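Local atomic coordinates of Non-ribosomal peptide synthetase (Streptomyces halstedii, PDB entry 3WV4), a protein that belongs to the ANL clan of AMP-binding enzymes and represents the N-terminal part of a non-ribosomal peptide synthetase. Residues Phe238-Val243 with Ile271-Ser276; Ser290-Leu295 with Asp325-Ala330. All blocks are in the same frame, centred on the assembly; numbering follows the deposited sequence.

Contacts 1 and 2 lie about 14 Å apart, centre to centre, and follow one another along the chain within the AMP-binding enzyme part of the protein. Contact 1 sets the end of strand 236-239 against the start of helix 273-280; contact 2 pairs helix 289-300 with helix 321-330. These three helices are consecutive, and helix 289-300 packs on both of the others. It also meets both segments of contact 1: Leu291 CD1 lies 3.9 Å from Leu273 CD2 and Leu295 CD1 3.8 Å from Val274 CG2, while Arg240 rests on Met294 and Leu291. The middle helix is thus common to the two contacts.

Contact 1: Phe238-Val243 with Ile271-Ser276; sequences FCRMSV and IALVKS
Phe238 near the end of strand 236-239 and Ser276 in helix 273-280 bring the two backbones to a CA-CA distance of 9.0 Å, while Arg240, just past the strand, and Leu273, in the first turn of the helix, have their CA atoms 9.8 Å apart. Side chains alone span this gap. Phe238 carries its ring anti to the backbone N (chi1 -167°) and reaches the helix with the far end of the ring: CE1 lies 3.9 Å from Leu273 CD1, and CE2 4.0 Å from Ser276 CB. Both partners approach the ring obliquely. Helix 273-280 comes between strands 261-264 and 284-287 in the chain, as in a beta-alpha-beta connection, and Phe238 is hydrogen-bonded through its backbone to Met284 and packed also on Val263 and Leu277. The same Leu273 CD1 has a second neighbour, Arg240 NE at 4.1 Å, and sits at the edge of the guanidinium, near its plane. One methyl therefore meets an aromatic ring and a more exposed charged chain that bends at chi2 and chi3. Ser276 meets the ring with its CB, while its hydroxyl turns back along the helix in a hydrogen bond, OG to Ala272 O at 2.7 Å. That OG stands above the carbonyl plane of the N-cap residue, whose oxygen also accepts the backbone N of Ser276 at 3.0 Å.

Contact 2: Ser290-Leu295 with Asp325-Ala330; sequences SLASML and DALRSA
Ala292 and Leu327 mark the closest approach of two helical backbones that run in broadly the same direction, with their CA atoms 7.6 Å apart. These are neighbouring helices of consecutive beta-alpha-beta units: helix 289-300 connects strand 284-287 to strand 311-314, and helix 321-330 connects strand 311-314 to strand 335-340, all three strands being parallel. The contact is small, burying 98 Å² in total, and wholly apolar in its side chains, yet each of the three residues that touch is buried. Leu327 supplies the whole of one side. Its CG stands roughly opposite its own carbonyl carbon (chi1 -82°), and CD1 continues the chain in an extended line (chi2 171°). CD1 turns to Ala292, coming within 4.5 Å of its CB; so small a side chain is consistent with the close approach of the helices. CD2 faces one turn further along helix 289-300, where it meets Leu295 CD2, also at 4.5 Å. This is a methyl-to-methyl meeting of two leucine forks, Leu295 using the branch that extends away from its CA. Thr296 adds to the same face by touching Ala326 and Leu327, and Ile299 reaches Ala330. Beneath helix 289-300, Ala292 rests on Ile287 and Leu295 on Met285, which places this helix on strand 284-287. Leu327 CD2 also lies 4.4 Å from the backbone O of Ala292, an oxygen that takes part in a weak hydrogen bond with Thr296 OG1.

Contact 1: Phe238-Val243 with Ile271-Ser276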
# COMPACT_ATOMS: atom_id res chain seq x y z
N PHE A 238 8.73 6.28 -8.32
CA PHE A 238 9.93 5.76 -7.70
C PHE A 238 9.63 5.39 -6.25
O PHE A 238 9.47 6.25 -5.39
CB PHE A 238 11.06 6.78 -7.78
CG PHE A 238 12.43 6.20 -7.44
CD1 PHE A 238 12.84 6.07 -6.14
CD2 PHE A 238 13.28 5.75 -8.47
CE1 PHE A 238 14.08 5.51 -5.84
CE2 PHE A 238 14.53 5.23 -8.17
CZ PHE A 238 14.93 5.09 -6.86
N CYS A 239 9.59 4.10 -5.98
CA CYS A 239 9.15 3.59 -4.73
C CYS A 239 10.26 2.83 -4.04
O CYS A 239 10.65 1.71 -4.43
CB CYS A 239 7.94 2.68 -4.92
SG CYS A 239 7.21 2.24 -3.35
N ARG A 240 10.73 3.47 -2.98
CA ARG A 240 11.79 2.97 -2.15
C ARG A 240 11.16 2.27 -0.93
O ARG A 240 11.80 1.50 -0.20
CB ARG A 240 12.66 4.18 -1.80
CG ARG A 240 13.93 3.93 -1.04
CD ARG A 240 15.19 3.71 -1.90
NE ARG A 240 16.27 4.44 -1.23
CZ ARG A 240 16.75 4.11 -0.03
NH1 ARG A 240 16.32 3.01 0.61
NH2 ARG A 240 17.69 4.86 0.53
N MET A 241 9.86 2.47 -0.77
CA MET A 241 9.10 1.85 0.30
C MET A 241 8.78 0.43 -0.04
O MET A 241 8.55 0.10 -1.21
CB MET A 241 7.76 2.55 0.53
CG MET A 241 7.79 3.61 1.62
SD MET A 241 8.57 5.14 1.14
CE MET A 241 7.93 5.19 -0.53
N SER A 242 8.70 -0.38 1.00
CA SER A 242 8.38 -1.77 0.87
C SER A 242 6.95 -1.98 0.45
O SER A 242 6.01 -1.41 1.03
CB SER A 242 8.64 -2.51 2.18
OG SER A 242 8.16 -3.84 2.04
N VAL A 243 6.77 -2.84 -0.55
CA VAL A 243 5.41 -3.18 -0.99
C VAL A 243 4.69 -4.13 -0.04
O VAL A 243 3.55 -4.53 -0.31
CB VAL A 243 5.41 -3.70 -2.44
CG1 VAL A 243 5.96 -2.62 -3.36
CG2 VAL A 243 6.18 -4.99 -2.59
N ILE A 271 22.38 6.04 -1.56
CA ILE A 271 23.44 7.02 -1.81
C ILE A 271 23.47 7.58 -3.24
O ILE A 271 23.63 8.78 -3.41
CB ILE A 271 24.85 6.49 -1.37
CG1 ILE A 271 26.01 6.98 -2.30
CG2 ILE A 271 24.86 4.95 -1.24
CD1 ILE A 271 26.46 8.42 -2.05
N ALA A 272 23.31 6.73 -4.27
CA ALA A 272 23.17 7.18 -5.67
C ALA A 272 21.72 7.53 -6.01
O ALA A 272 21.30 7.63 -7.17
CB ALA A 272 23.69 6.14 -6.63
N LEU A 273 20.94 7.73 -4.96
CA LEU A 273 19.57 8.10 -5.07
C LEU A 273 19.25 9.14 -6.14
O LEU A 273 18.34 8.92 -6.93
CB LEU A 273 19.10 8.60 -3.72
CG LEU A 273 17.60 8.77 -3.62
CD1 LEU A 273 16.88 7.46 -3.95
CD2 LEU A 273 17.25 9.26 -2.23
N VAL A 274 20.00 10.25 -6.18
CA VAL A 274 19.65 11.36 -7.10
C VAL A 274 19.79 10.97 -8.58
O VAL A 274 18.95 11.32 -9.43
CB VAL A 274 20.49 12.61 -6.85
CG1 VAL A 274 20.10 13.71 -7.84
CG2 VAL A 274 20.32 13.11 -5.41
N LYS A 275 20.85 10.24 -8.86
CA LYS A 275 21.09 9.69 -10.17
C LYS A 275 19.98 8.72 -10.57
O LYS A 275 19.35 8.87 -11.63
CB LYS A 275 22.44 8.98 -10.15
CG LYS A 275 22.99 8.59 -11.51
CD LYS A 275 24.17 7.66 -11.34
CE LYS A 275 24.94 7.53 -12.62
NZ LYS A 275 26.11 6.61 -12.47
N SER A 276 19.72 7.73 -9.73
CA SER A 276 18.62 6.81 -9.98
C SER A 276 17.32 7.55 -10.34
O SER A 276 16.62 7.17 -11.27
CB SER A 276 18.39 5.92 -8.76
OG SER A 276 19.60 5.74 -8.04

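Contact 2: Ser290-Leu295 with Asp325-Ala330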
# COMPACT_ATOMS: atom_id res chain seq x y z
N SER A 290 12.69 10.84 6.91
CA SER A 290 14.06 10.38 6.89
C SER A 290 14.57 10.31 5.44
O SER A 290 15.60 10.87 5.14
CB SER A 290 14.26 9.09 7.67
OG SER A 290 13.75 7.99 6.93
N LEU A 291 13.80 9.70 4.55
CA LEU A 291 14.15 9.72 3.12
C LEU A 291 14.21 11.12 2.48
O LEU A 291 15.06 11.39 1.62
CB LEU A 291 13.16 8.85 2.34
CG LEU A 291 13.47 8.58 0.87
CD1 LEU A 291 14.89 8.09 0.67
CD2 LEU A 291 12.48 7.57 0.28
N ALA A 292 13.31 12.02 2.87
CA ALA A 292 13.36 13.39 2.32
C ALA A 292 14.67 14.17 2.69
O ALA A 292 15.28 14.81 1.82
CB ALA A 292 12.15 14.15 2.78
N SER A 293 15.08 14.12 3.97
CA SER A 293 16.33 14.77 4.44
C SER A 293 17.54 14.21 3.72
O SER A 293 18.38 14.96 3.26
CB SER A 293 16.57 14.54 5.92
OG SER A 293 15.38 14.56 6.63
N MET A 294 17.60 12.91 3.60
CA MET A 294 18.68 12.27 2.85
C MET A 294 18.71 12.81 1.41
O MET A 294 19.79 13.11 0.88
CB MET A 294 18.49 10.76 2.83
CG MET A 294 19.72 9.92 2.47
SD MET A 294 19.34 8.21 1.93
CE MET A 294 18.08 7.67 3.11
N LEU A 295 17.53 12.92 0.77
CA LEU A 295 17.46 13.45 -0.58
C LEU A 295 17.93 14.92 -0.71
O LEU A 295 18.58 15.29 -1.66
CB LEU A 295 16.03 13.32 -1.15
CG LEU A 295 15.82 13.70 -2.65
CD1 LEU A 295 16.95 13.21 -3.56
CD2 LEU A 295 14.50 13.26 -3.27
N ASP A 325 11.20 23.17 2.45
CA ASP A 325 11.83 24.26 1.75
C ASP A 325 12.96 23.73 0.89
O ASP A 325 13.11 24.12 -0.28
CB ASP A 325 12.36 25.32 2.72
CG ASP A 325 11.25 26.11 3.45
OD1 ASP A 325 10.06 26.10 3.02
OD2 ASP A 325 11.58 26.72 4.51
N ALA A 326 13.72 22.80 1.45
CA ALA A 326 14.89 22.29 0.77
C ALA A 326 14.48 21.50 -0.48
O ALA A 326 15.15 21.53 -1.50
CB ALA A 326 15.67 21.42 1.70
N LEU A 327 13.36 20.79 -0.37
CA LEU A 327 12.89 20.00 -1.47
C LEU A 327 12.43 20.93 -2.58
O LEU A 327 12.65 20.65 -3.75
CB LEU A 327 11.69 19.16 -1.06
CG LEU A 327 11.92 17.84 -0.34
CD1 LEU A 327 10.55 17.38 0.13
CD2 LEU A 327 12.66 16.78 -1.16
N ARG A 328 11.75 22.00 -2.20
CA ARG A 328 11.20 22.91 -3.19
C ARG A 328 12.31 23.65 -3.92
O ARG A 328 12.22 23.89 -5.12
CB ARG A 328 10.23 23.88 -2.56
CG ARG A 328 8.86 23.28 -2.38
CD ARG A 328 7.95 24.25 -1.67
NE ARG A 328 6.65 23.62 -1.45
CZ ARG A 328 5.90 23.79 -0.37
NH1 ARG A 328 6.32 24.55 0.62
NH2 ARG A 328 4.70 23.19 -0.26
N SER A 329 13.37 23.95 -3.17
CA SER A 329 14.52 24.60 -3.73
C SER A 329 15.27 23.69 -4.73
O SER A 329 15.65 24.13 -5.80
CB SER A 329 15.43 25.05 -2.57
OG SER A 329 16.55 25.75 -3.03
N ALA A 330 15.40 22.41 -4.39
CA ALA A 330 16.07 21.43 -5.23
C ALA A 330 15.21 20.98 -6.40
O ALA A 330 15.75 20.76 -7.48
CB ALA A 330 16.49 20.22 -4.41